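Local coordinates for coenzyme Q-binding protein COQ10 START domain-containing protein (Thermus thermophilus, PDB 2D4R) that is of unknown function but probably binds a lipid or similar hydrophobic ligand, as START-like domains do, at residues P2-P13 with E98-E109. Sequence-based numbering, arbitrary orientation.
Sequences PEVRAERYIPAP and EGTRVVLTLTYE
Glu7 and Arg101 meet on one face of an antiparallel strand pair, and following the arginine outward illustrates how a charged residue on a sheet divides its work between packing and pairing. Its CB leaves strand 100-109 on the face that also carries Arg5, Glu7 and Tyr9. CG lies anti to the backbone N (chi1 -180°), and bends at the next two torsions carry the chain across to strand 3-10. CG and CD both rest against the Glu7 CG methylene. Arg101 NE comes nearest to that same Glu7 CG, 3.0 Å away at the guanidinium edge; the salt bridge from Arg101 NE to Glu7 OE1 is longer, 3.4 Å. The planes are nearly perpendicular (78°), unlike a coplanar two-bond carboxylate-guanidinium pair. CZ and NH1 remain near Glu7 CG, whereas Arg101 NH2 reaches Tyr9 CB at 3.3 Å and makes a further salt bridge to Glu96. Glu7 is shared in turn: its OE2 accepts from Arg5 NH1 at 3.1 Å, the donor approaching from above the carboxylate plane. One carboxylate thus lies between two arginines and probably offsets part of their charge.

Beneath this network, paired backbone bonds join Val4 with Leu106, Ala6 with Leu104, Arg8 with Val102 and Ile10 with Thr100. At one end Pro2 CG sits over the Tyr108 ring face, a CH-pi contact 4.1 Å from the centroid; at the other, Thr100 OG1 donates to Ala12 O in a short hydrogen bond of doubtful exact length, tying the turn after strand 3-10 to its neighbour.

Strand 3-10 is an outermost strand of the antiparallel sheet, while 100-109 also bonds to strand 86-95. Opposite the salt-bridged face, Val4 packs on the long helix 120-144 and Val102 on helix 14-22, consistent with the helix-grip fold of Bet v 1-like and START domains.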
loop_
_atom_site.group_PDB
_atom_site.type_symbol
_atom_site.label_atom_id
_atom_site.label_comp_id
_atom_site.label_asym_id
_atom_site.label_seq_id
_atom_site.Cartn_x
_atom_site.Cartn_y
_atom_site.Cartn_z
ATOM N N PRO A 2 -1.320 -11.651 11.434
ATOM C CA PRO A 2 -0.150 -11.978 10.607
ATOM C C PRO A 2 0.375 -10.781 9.811
ATOM O O PRO A 2 -0.285 -9.751 9.718
ATOM C CB PRO A 2 -0.645 -13.112 9.706
ATOM C CG PRO A 2 -2.122 -12.956 9.675
ATOM C CD PRO A 2 -2.527 -12.375 11.001
ATOM N N GLU A 3 1.570 -10.925 9.247
ATOM C CA GLU A 3 2.257 -9.817 8.585
ATOM C C GLU A 3 2.865 -10.231 7.250
ATOM O O GLU A 3 3.235 -11.381 7.055
ATOM C CB GLU A 3 3.355 -9.267 9.497
ATOM C CG GLU A 3 4.162 -8.131 8.901
ATOM C CD GLU A 3 5.585 -8.086 9.445
ATOM O OE1 GLU A 3 5.884 -7.176 10.252
ATOM O OE2 GLU A 3 6.404 -8.956 9.066
ATOM N N VAL A 4 2.950 -9.277 6.334
ATOM C CA VAL A 4 3.572 -9.461 5.027
ATOM C C VAL A 4 4.507 -8.272 4.799
ATOM O O VAL A 4 4.295 -7.199 5.346
ATOM C CB VAL A 4 2.493 -9.510 3.910
ATOM C CG1 VAL A 4 3.115 -9.243 2.562
ATOM C CG2 VAL A 4 1.828 -10.871 3.890
ATOM N N ARG A 5 5.557 -8.459 4.017
ATOM C CA ARG A 5 6.394 -7.327 3.641
ATOM C C ARG A 5 6.987 -7.528 2.267
ATOM O O ARG A 5 7.444 -8.619 1.929
ATOM C CB ARG A 5 7.512 -7.135 4.652
ATOM C CG ARG A 5 8.307 -8.376 4.908
ATOM C CD ARG A 5 9.588 -8.330 4.122
ATOM N NE ARG A 5 10.304 -7.075 4.339
ATOM C CZ ARG A 5 11.472 -6.790 3.773
ATOM N NH1 ARG A 5 12.071 -5.629 4.012
ATOM N NH2 ARG A 5 12.033 -7.678 2.964
ATOM N N ALA A 6 6.960 -6.465 1.474
ATOM C CA ALA A 6 7.532 -6.489 0.146
ATOM C C ALA A 6 8.640 -5.450 0.106
ATOM O O ALA A 6 8.607 -4.468 0.854
ATOM C CB ALA A 6 6.466 -6.169 -0.883
ATOM N N GLU A 7 9.615 -5.678 -0.770
ATOM C CA GLU A 7 10.802 -4.837 -0.887
ATOM C C GLU A 7 11.072 -4.670 -2.375
ATOM O O GLU A 7 11.022 -5.638 -3.129
ATOM C CB GLU A 7 11.985 -5.536 -0.208
ATOM C CG GLU A 7 13.198 -4.673 0.081
ATOM C CD GLU A 7 14.210 -5.389 0.962
ATOM O OE1 GLU A 7 14.792 -6.397 0.504
ATOM O OE2 GLU A 7 14.421 -4.950 2.115
ATOM N N ARG A 8 11.347 -3.447 -2.809
ATOM C CA ARG A 8 11.534 -3.214 -4.229
ATOM C C ARG A 8 12.459 -2.026 -4.484
ATOM O O ARG A 8 12.341 -0.974 -3.830
ATOM C CB ARG A 8 10.174 -2.986 -4.895
ATOM C CG ARG A 8 10.195 -2.987 -6.414
ATOM C CD ARG A 8 8.787 -3.103 -6.948
ATOM N NE ARG A 8 8.720 -3.077 -8.403
ATOM C CZ ARG A 8 8.858 -4.150 -9.174
ATOM N NH1 ARG A 8 8.774 -4.036 -10.494
ATOM N NH2 ARG A 8 9.089 -5.335 -8.626
ATOM N N TYR A 9 13.380 -2.202 -5.434
ATOM C CA TYR A 9 14.305 -1.139 -5.817
ATOM C C TYR A 9 13.734 -0.308 -6.963
ATOM O O TYR A 9 13.325 -0.854 -7.989
ATOM C CB TYR A 9 15.656 -1.724 -6.243
ATOM C CG TYR A 9 16.578 -0.683 -6.821
ATOM C CD1 TYR A 9 17.261 0.204 -5.987
ATOM C CD2 TYR A 9 16.713 -0.529 -8.206
ATOM C CE1 TYR A 9 18.045 1.224 -6.514
ATOM C CE2 TYR A 9 17.501 0.488 -8.743
ATOM C CZ TYR A 9 18.160 1.364 -7.889
ATOM O OH TYR A 9 18.905 2.399 -8.402
ATOM N N ILE A 10 13.708 1.010 -6.784
ATOM C CA ILE A 10 13.226 1.903 -7.835
ATOM C C ILE A 10 14.281 2.935 -8.248
ATOM O O ILE A 10 14.792 3.690 -7.428
ATOM C CB ILE A 10 11.933 2.618 -7.390
ATOM C CG1 ILE A 10 10.809 1.580 -7.248
ATOM C CG2 ILE A 10 11.542 3.697 -8.397
ATOM C CD1 ILE A 10 9.488 2.130 -6.726
ATOM N N PRO A 11 14.624 2.967 -9.542
ATOM C CA PRO A 11 15.624 3.907 -10.063
ATOM C C PRO A 11 15.172 5.372 -10.072
ATOM O O PRO A 11 14.821 5.919 -11.114
ATOM C CB PRO A 11 15.907 3.380 -11.465
ATOM C CG PRO A 11 14.678 2.621 -11.835
ATOM C CD PRO A 11 14.161 2.024 -10.573
ATOM N N ALA A 12 15.196 5.997 -8.896
ATOM C CA ALA A 12 14.817 7.398 -8.741
ATOM C C ALA A 12 15.108 7.806 -7.301
ATOM O O ALA A 12 15.035 6.980 -6.398
ATOM C CB ALA A 12 13.345 7.581 -9.065
ATOM N N PRO A 13 15.448 9.082 -7.068
ATOM C CA PRO A 13 15.743 9.526 -5.705
ATOM C C PRO A 13 14.589 9.336 -4.741
ATOM O O PRO A 13 13.432 9.597 -5.071
ATOM C CB PRO A 13 16.119 10.998 -5.868
ATOM C CG PRO A 13 15.484 11.409 -7.136
ATOM C CD PRO A 13 15.484 10.198 -8.026
ATOM N N GLU A 98 21.608 6.251 -6.436
ATOM C CA GLU A 98 20.764 7.371 -6.851
ATOM C C GLU A 98 19.324 6.895 -6.904
ATOM O O GLU A 98 18.476 7.502 -7.561
ATOM C CB GLU A 98 21.167 7.882 -8.238
ATOM C CG GLU A 98 22.546 8.501 -8.311
ATOM C CD GLU A 98 23.234 8.180 -9.616
ATOM O OE1 GLU A 98 24.169 8.920 -9.992
ATOM O OE2 GLU A 98 22.836 7.185 -10.264
ATOM N N GLY A 99 19.063 5.787 -6.222
ATOM C CA GLY A 99 17.773 5.137 -6.324
ATOM C C GLY A 99 17.197 4.853 -4.961
ATOM O O GLY A 99 17.762 5.246 -3.946
ATOM N N THR A 100 16.073 4.150 -4.948
ATOM C CA THR A 100 15.293 3.966 -3.740
ATOM C C THR A 100 15.002 2.496 -3.456
ATOM O O THR A 100 14.483 1.780 -4.305
ATOM C CB THR A 100 13.954 4.711 -3.858
ATOM O OG1 THR A 100 14.207 6.080 -4.181
ATOM C CG2 THR A 100 13.183 4.641 -2.551
ATOM N N ARG A 101 15.332 2.046 -2.253
ATOM C CA ARG A 101 14.816 0.769 -1.791
ATOM C C ARG A 101 13.527 1.026 -1.012
ATOM O O ARG A 101 13.550 1.561 0.108
ATOM C CB ARG A 101 15.839 0.069 -0.901
ATOM C CG ARG A 101 15.351 -1.275 -0.392
ATOM C CD ARG A 101 16.338 -2.381 -0.681
ATOM N NE ARG A 101 15.671 -3.553 -1.237
ATOM C CZ ARG A 101 15.706 -3.895 -2.521
ATOM N NH1 ARG A 101 15.065 -4.981 -2.940
ATOM N NH2 ARG A 101 16.390 -3.158 -3.389
ATOM N N VAL A 102 12.400 0.660 -1.618
ATOM C CA VAL A 102 11.107 0.851 -0.983
ATOM C C VAL A 102 10.718 -0.394 -0.199
ATOM O O VAL A 102 10.750 -1.512 -0.728
ATOM C CB VAL A 102 10.012 1.178 -2.028
ATOM C CG1 VAL A 102 8.671 1.377 -1.342
ATOM C CG2 VAL A 102 10.380 2.447 -2.782
ATOM N N VAL A 103 10.366 -0.194 1.068
ATOM C CA VAL A 103 9.955 -1.296 1.930
ATOM C C VAL A 103 8.527 -1.108 2.424
ATOM O O VAL A 103 8.195 -0.096 3.038
ATOM C CB VAL A 103 10.876 -1.424 3.150
ATOM C CG1 VAL A 103 10.548 -2.705 3.908
ATOM C CG2 VAL A 103 12.329 -1.389 2.707
ATOM N N LEU A 104 7.688 -2.098 2.153
ATOM C CA LEU A 104 6.283 -2.033 2.529
ATOM C C LEU A 104 5.927 -3.166 3.484
ATOM O O LEU A 104 6.022 -4.342 3.136
ATOM C CB LEU A 104 5.398 -2.112 1.280
ATOM C CG LEU A 104 3.888 -2.171 1.500
ATOM C CD1 LEU A 104 3.452 -1.023 2.390
ATOM C CD2 LEU A 104 3.175 -2.115 0.153
ATOM N N THR A 105 5.501 -2.799 4.684
ATOM C CA THR A 105 5.200 -3.768 5.723
ATOM C C THR A 105 3.724 -3.661 6.083
ATOM O O THR A 105 3.223 -2.560 6.364
ATOM C CB THR A 105 6.038 -3.467 6.979
ATOM O OG1 THR A 105 7.393 -3.230 6.590
ATOM C CG2 THR A 105 5.983 -4.620 7.961
ATOM N N LEU A 106 3.037 -4.801 6.095
ATOM C CA LEU A 106 1.589 -4.839 6.289
ATOM C C LEU A 106 1.149 -5.902 7.302
ATOM O O LEU A 106 1.292 -7.103 7.072
ATOM C CB LEU A 106 0.899 -5.092 4.946
ATOM C CG LEU A 106 -0.619 -5.286 4.945
ATOM C CD1 LEU A 106 -1.325 -4.100 5.589
ATOM C CD2 LEU A 106 -1.079 -5.473 3.523
ATOM N N THR A 107 0.613 -5.448 8.428
ATOM C CA THR A 107 -0.031 -6.336 9.382
ATOM C C THR A 107 -1.526 -6.276 9.152
ATOM O O THR A 107 -2.120 -5.203 9.144
ATOM C CB THR A 107 0.268 -5.903 10.828
ATOM O OG1 THR A 107 1.667 -6.044 11.076
ATOM C CG2 THR A 107 -0.551 -6.727 11.836
ATOM N N TYR A 108 -2.141 -7.427 8.953
ATOM C CA TYR A 108 -3.568 -7.478 8.675
ATOM C C TYR A 108 -4.218 -8.586 9.495
ATOM O O TYR A 108 -3.563 -9.563 9.883
ATOM C CB TYR A 108 -3.806 -7.753 7.191
ATOM C CG TYR A 108 -3.361 -9.147 6.792
ATOM C CD1 TYR A 108 -4.269 -10.210 6.760
ATOM C CD2 TYR A 108 -2.019 -9.419 6.527
ATOM C CE1 TYR A 108 -3.847 -11.515 6.481
ATOM C CE2 TYR A 108 -1.585 -10.717 6.245
ATOM C CZ TYR A 108 -2.505 -11.758 6.227
ATOM O OH TYR A 108 -2.079 -13.029 5.966
ATOM N N GLU A 109 -5.511 -8.432 9.751
ATOM C CA GLU A 109 -6.309 -9.516 10.294
ATOM C C GLU A 109 -7.664 -9.521 9.621
ATOM O O GLU A 109 -8.362 -8.510 9.593
ATOM C CB GLU A 109 -6.464 -9.375 11.810
ATOM C CG GLU A 109 -5.216 -9.788 12.593
ATOM C CD GLU A 109 -5.304 -9.427 14.069
ATOM O OE1 GLU A 109 -4.242 -9.154 14.677
ATOM O OE2 GLU A 109 -6.435 -9.422 14.616
#